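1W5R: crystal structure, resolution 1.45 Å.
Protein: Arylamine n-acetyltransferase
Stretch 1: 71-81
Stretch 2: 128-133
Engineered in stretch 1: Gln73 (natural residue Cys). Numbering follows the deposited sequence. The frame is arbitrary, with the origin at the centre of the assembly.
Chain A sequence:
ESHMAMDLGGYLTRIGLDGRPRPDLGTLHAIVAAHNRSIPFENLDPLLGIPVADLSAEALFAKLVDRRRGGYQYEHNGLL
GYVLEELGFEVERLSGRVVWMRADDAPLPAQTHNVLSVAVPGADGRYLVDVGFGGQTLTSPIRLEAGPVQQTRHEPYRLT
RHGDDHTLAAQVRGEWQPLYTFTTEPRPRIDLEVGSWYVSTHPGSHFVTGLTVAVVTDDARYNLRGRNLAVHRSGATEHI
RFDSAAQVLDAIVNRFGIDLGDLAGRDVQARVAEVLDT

Stretch 1 71-81: GYQYEHNGLLG
Stretch 2, residues 128-133: LVDVGF

Helix 73-81 of the arylamine N-acetyltransferase, with Tyr72 at its N-cap position, packs against the end of a strand (128-129) and the loop that follows it (130-133); together they bury 344 Å². The helix opens with Tyr72 O accepting from His76 N (2.9 Å), while Tyr72 N donates to Glu75 OE2 (2.7 Å), so the side chain of Glu75 (chi1 m, chi2 t) ties down the start of the first turn. Regular bonds follow, among them Asn77 N to Gln73 O (3.1 Å), Leu80 N to His76 O (3.0 Å) and Gly81 N to Asn77 O (2.8 Å). As stretch 2 advances, its contacts move back along the helix, from Leu80 to Gln73.

Leu128, extended (phi/psi -78/128), stays out of reach. Val129 (-129/128, chi1 t) points toward the helix and sets CG1 3.7 Å from Leu80 CD2, an apolar contact; Leu80 (chi1 t, chi2 p) also points toward its partner. Asp130 (-150/104, chi1 t, chi2 10°) starts away from the helix, but its carboxylate comes nearer: OD1 accepts from Asn77 ND2 at 2.9 Å (165°) and from Gly132 N at 3.0 Å, joining the helix to the loop's own turn.

At Val131 the backbone leaves the extended form (-108/14). Its N donates to Asn77 OD1 at 2.9 Å (162°), so the amide of Asn77 (chi1 m, chi2 -36°) uses both ends, accepting from a backbone NH and donating to a carboxylate. Val131 (chi1 m) is directed sideways; its CG2 lies 3.6 Å from Leu80 CD2, extending the apolar patch begun by Val129, and 3.4 Å from Asn77 OD1. Val131 O sits over one face of the His76 ring, 3.6 Å from His76 ND1; His76 has chi1 -87° and chi2 -77°.

Gly132 (-118/8) makes the tightest backbone approach, its CA 4.0 Å from Gln73 CA and 3.6 Å from His76 CB. An ideal CB here would point toward the helix and clash with Gln73 O (2.9 Å) and Asn77 ND2 (3.0 Å), so the absence of a side chain permits this closeness. Gly132 O meets Gln73 CA at 3.1 Å in a CA-H...O contact.

The CA-to-CB bond of Phe133 (-85/-9, chi1 t, chi2 63°) points away from the helix. Its O accepts from a water at 3.3 Å, and the same water donates weakly to OE1 of the engineered Gln73 at 3.4 Å; the CA-to-CB bond of Gln73 points sideways, and its side chain has chi1 p, chi2 m and chi3 25°.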

ATOM      1  N   GLY A  71      -5.291  10.183  21.197  1.00  9.10           N
ATOM      2  CA  GLY A  71      -5.475  11.620  21.346  1.00  8.80           C
ATOM      3  C   GLY A  71      -4.521  12.346  20.440  1.00  8.38           C
ATOM      4  O   GLY A  71      -3.824  11.712  19.626  1.00  8.05           O
ATOM      5  N   TYR A  72      -4.535  13.672  20.523  1.00  8.89           N
ATOM      6  CA  TYR A  72      -3.620  14.468  19.719  1.00  7.59           C
ATOM      7  C   TYR A  72      -2.466  15.029  20.566  1.00  7.52           C
ATOM      8  O   TYR A  72      -2.247  14.533  21.681  1.00  7.61           O
ATOM      9  CB  TYR A  72      -4.370  15.472  18.812  1.00  7.78           C
ATOM     10  CG  TYR A  72      -4.999  16.705  19.448  1.00  7.37           C
ATOM     11  CD1 TYR A  72      -5.640  17.633  18.633  1.00  7.50           C
ATOM     12  CD2 TYR A  72      -4.902  16.979  20.816  1.00  8.17           C
ATOM     13  CE1 TYR A  72      -6.211  18.792  19.145  1.00  7.47           C
ATOM     14  CE2 TYR A  72      -5.454  18.162  21.344  1.00  6.76           C
ATOM     15  CZ  TYR A  72      -6.104  19.064  20.485  1.00  7.76           C
ATOM     16  OH  TYR A  72      -6.642  20.249  20.939  1.00  8.49           O
ATOM     17  N   GLN A  73      -1.716  15.996  20.056  1.00  7.31           N
ATOM     18  CA  GLN A  73      -0.430  16.356  20.653  1.00  7.42           C
ATOM     19  C   GLN A  73      -0.497  16.671  22.150  1.00  7.69           C
ATOM     20  O   GLN A  73       0.345  16.204  22.938  1.00  8.23           O
ATOM     21  CB  GLN A  73       0.224  17.521  19.885  1.00  7.58           C
ATOM     22  CG  GLN A  73      -0.618  18.754  19.636  1.00  7.69           C
ATOM     23  CD  GLN A  73      -1.452  18.688  18.347  1.00  9.28           C
ATOM     24  OE1 GLN A  73      -1.775  17.610  17.856  1.00  9.48           O
ATOM     25  NE2 GLN A  73      -1.792  19.853  17.804  1.00 10.26           N
ATOM     26  N   TYR A  74      -1.484  17.469  22.549  1.00  7.98           N
ATOM     27  CA  TYR A  74      -1.591  17.864  23.965  1.00  7.64           C
ATOM     28  C   TYR A  74      -1.948  16.708  24.891  1.00  9.02           C
ATOM     29  O   TYR A  74      -1.561  16.671  26.082  1.00  9.59           O
ATOM     30  CB  TYR A  74      -2.623  18.959  24.135  1.00  8.26           C
ATOM     31  CG  TYR A  74      -2.298  20.254  23.449  1.00  7.55           C
ATOM     32  CD1 TYR A  74      -2.869  20.577  22.215  1.00  8.08           C
ATOM     33  CD2 TYR A  74      -1.410  21.168  24.025  1.00  7.61           C
ATOM     34  CE1 TYR A  74      -2.571  21.786  21.572  1.00  7.84           C
ATOM     35  CE2 TYR A  74      -1.107  22.381  23.398  1.00  7.99           C
ATOM     36  CZ  TYR A  74      -1.683  22.681  22.169  1.00  7.52           C
ATOM     37  OH  TYR A  74      -1.430  23.877  21.538  1.00  9.30           O
ATOM     38  N   GLU A  75      -2.701  15.766  24.343  1.00  7.83           N
ATOM     39  CA  GLU A  75      -3.136  14.610  25.116  1.00  8.61           C
ATOM     40  C   GLU A  75      -1.990  13.628  25.283  1.00  9.04           C
ATOM     41  O   GLU A  75      -1.742  13.118  26.381  1.00  9.86           O
ATOM     42  CB  GLU A  75      -4.355  13.955  24.454  1.00  8.30           C
ATOM     43  CG  GLU A  75      -5.575  14.857  24.491  1.00  8.95           C
ATOM     44  CD  GLU A  75      -6.682  14.395  23.575  1.00  7.49           C
ATOM     45  OE1 GLU A  75      -7.779  14.074  24.095  1.00  9.95           O
ATOM     46  OE2 GLU A  75      -6.469  14.384  22.337  1.00  8.83           O
ATOM     47  N   HIS A  76      -1.277  13.364  24.188  1.00  9.01           N
ATOM     48  CA  HIS A  76      -0.134  12.448  24.219  1.00  9.13           C
ATOM     49  C   HIS A  76       0.977  12.897  25.128  1.00  9.32           C
ATOM     50  O   HIS A  76       1.383  12.173  26.040  1.00  9.88           O
ATOM     51  CB  HIS A  76       0.420  12.274  22.815  1.00  9.00           C
ATOM     52  CG  HIS A  76      -0.267  11.196  22.047  1.00  9.06           C
ATOM     53  ND1 HIS A  76      -0.018   9.857  22.270  1.00  9.06           N
ATOM     54  CD2 HIS A  76      -1.232  11.251  21.097  1.00  9.50           C
ATOM     55  CE1 HIS A  76      -0.782   9.134  21.471  1.00  9.81           C
ATOM     56  NE2 HIS A  76      -1.535   9.956  20.755  1.00  9.19           N
ATOM     57  N   ASN A  77       1.479  14.088  24.873  1.00  9.23           N
ATOM     58  CA  ASN A  77       2.605  14.580  25.655  1.00  9.69           C
ATOM     59  C   ASN A  77       2.188  14.996  27.042  1.00  9.80           C
ATOM     60  O   ASN A  77       2.993  14.918  27.975  1.00 10.35           O
ATOM     61  CB  ASN A  77       3.355  15.662  24.887  1.00  9.11           C
ATOM     62  CG  ASN A  77       4.152  15.067  23.728  1.00  8.05           C
ATOM     63  OD1 ASN A  77       4.686  13.965  23.852  1.00 10.43           O
ATOM     64  ND2 ASN A  77       4.202  15.772  22.604  1.00  8.59           N
ATOM     65  N   GLY A  78       0.936  15.397  27.195  1.00  9.96           N
ATOM     66  CA  GLY A  78       0.435  15.671  28.538  1.00 10.47           C
ATOM     67  C   GLY A  78       0.487  14.397  29.354  1.00 10.36           C
ATOM     68  O   GLY A  78       1.076  14.370  30.443  1.00 10.74           O
ATOM     69  N   LEU A  79      -0.103  13.326  28.823  1.00 10.22           N
ATOM     70  CA  LEU A  79      -0.110  12.044  29.506  1.00 11.45           C
ATOM     71  C   LEU A  79       1.302  11.567  29.829  1.00 11.53           C
ATOM     72  O   LEU A  79       1.593  11.172  30.970  1.00 12.81           O
ATOM     73  CB  LEU A  79      -0.841  10.987  28.660  1.00 11.10           C
ATOM     74  CG  LEU A  79      -0.843   9.555  29.212  1.00 12.18           C
ATOM     75  CD1 LEU A  79      -1.554   9.480  30.541  1.00 12.80           C
ATOM     76  CD2 LEU A  79      -1.489   8.602  28.219  1.00 12.03           C
ATOM     77  N   LEU A  80       2.176  11.562  28.827  1.00 11.33           N
ATOM     78  CA  LEU A  80       3.536  11.072  29.044  1.00 11.57           C
ATOM     79  C   LEU A  80       4.270  11.934  30.057  1.00 12.15           C
ATOM     80  O   LEU A  80       5.060  11.421  30.855  1.00 11.82           O
ATOM     81  CB  LEU A  80       4.304  11.016  27.715  1.00 11.87           C
ATOM     82  CG  LEU A  80       5.707  10.402  27.797  1.00 10.99           C
ATOM     83  CD1 LEU A  80       5.708   9.045  28.489  1.00 11.22           C
ATOM     84  CD2 LEU A  80       6.292  10.284  26.396  1.00 11.23           C
ATOM     85  N   GLY A  81       4.006  13.235  30.033  1.00 12.39           N
ATOM     86  CA  GLY A  81       4.584  14.152  31.018  1.00 13.11           C
ATOM     87  C   GLY A  81       4.276  13.727  32.447  1.00 13.20           C
ATOM     88  O   GLY A  81       5.175  13.664  33.289  1.00 13.67           O
ATOM     89  N   LEU A 128      14.726  16.066  24.459  1.00 12.83           N
ATOM     90  CA  LEU A 128      13.437  16.319  23.811  1.00 11.72           C
ATOM     91  C   LEU A 128      12.673  15.015  23.679  1.00 11.79           C
ATOM     92  O   LEU A 128      13.199  14.016  23.176  1.00 11.37           O
ATOM     93  CB  LEU A 128      13.637  16.963  22.440  1.00 11.58           C
ATOM     94  CG  LEU A 128      12.344  17.230  21.647  1.00 10.50           C
ATOM     95  CD1 LEU A 128      11.416  18.194  22.381  1.00 11.16           C
ATOM     96  CD2 LEU A 128      12.690  17.709  20.257  1.00 11.38           C
ATOM     97  N   VAL A 129      11.427  15.024  24.148  1.00 11.01           N
ATOM     98  CA  VAL A 129      10.556  13.858  24.041  1.00 10.66           C
ATOM     99  C   VAL A 129       9.251  14.340  23.421  1.00 10.41           C
ATOM    100  O   VAL A 129       8.661  15.319  23.879  1.00 10.36           O
ATOM    101  CB  VAL A 129      10.310  13.204  25.424  1.00 11.06           C
ATOM    102  CG1 VAL A 129       9.306  12.082  25.305  1.00 12.64           C
ATOM    103  CG2 VAL A 129      11.645  12.673  25.984  1.00 12.46           C
ATOM    104  N   ASP A 130       8.823  13.663  22.360  1.00  9.39           N
ATOM    105  CA  ASP A 130       7.599  14.070  21.674  1.00  9.24           C
ATOM    106  C   ASP A 130       6.971  12.835  21.074  1.00  9.24           C
ATOM    107  O   ASP A 130       7.456  12.314  20.080  1.00 10.19           O
ATOM    108  CB  ASP A 130       7.930  15.101  20.591  1.00  9.58           C
ATOM    109  CG  ASP A 130       6.710  15.534  19.773  1.00  9.47           C
ATOM    110  OD1 ASP A 130       5.560  15.202  20.148  1.00  8.55           O
ATOM    111  OD2 ASP A 130       6.921  16.239  18.752  1.00  9.34           O
ATOM    112  N   VAL A 131       5.916  12.351  21.713  1.00  8.51           N
ATOM    113  CA  VAL A 131       5.180  11.197  21.203  1.00  8.45           C
ATOM    114  C   VAL A 131       3.818  11.631  20.638  1.00  8.09           C
ATOM    115  O   VAL A 131       2.945  10.794  20.388  1.00  8.46           O
ATOM    116  CB  VAL A 131       5.021  10.085  22.268  1.00  9.37           C
ATOM    117  CG1 VAL A 131       6.401   9.547  22.695  1.00 10.07           C
ATOM    118  CG2 VAL A 131       4.229  10.598  23.482  1.00 10.25           C
ATOM    119  N   GLY A 132       3.653  12.939  20.445  1.00  8.21           N
ATOM    120  CA  GLY A 132       2.353  13.495  20.092  1.00  8.60           C
ATOM    121  C   GLY A 132       2.223  14.200  18.758  1.00  8.36           C
ATOM    122  O   GLY A 132       1.173  14.809  18.487  1.00  9.50           O
ATOM    123  N   PHE A 133       3.253  14.122  17.910  1.00  8.14           N
ATOM    124  CA  PHE A 133       3.236  14.879  16.646  1.00  8.53           C
ATOM    125  C   PHE A 133       2.506  14.122  15.525  1.00  9.22           C
ATOM    126  O   PHE A 133       2.273  14.686  14.454  1.00 11.59           O
ATOM    127  CB  PHE A 133       4.665  15.216  16.206  1.00  8.89           C
ATOM    128  CG  PHE A 133       4.737  16.218  15.082  1.00  8.70           C
ATOM    129  CD1 PHE A 133       4.255  17.524  15.248  1.00 10.09           C
ATOM    130  CD2 PHE A 133       5.300  15.861  13.856  1.00  9.96           C
ATOM    131  CE1 PHE A 133       4.319  18.452  14.194  1.00 10.41           C
ATOM    132  CE2 PHE A 133       5.382  16.791  12.809  1.00  9.19           C
ATOM    133  CZ  PHE A 133       4.885  18.079  12.981  1.00  9.96           C
TER
HETATM  134  O   HOH W   1       0.451  17.279  15.304  1.00 23.15           O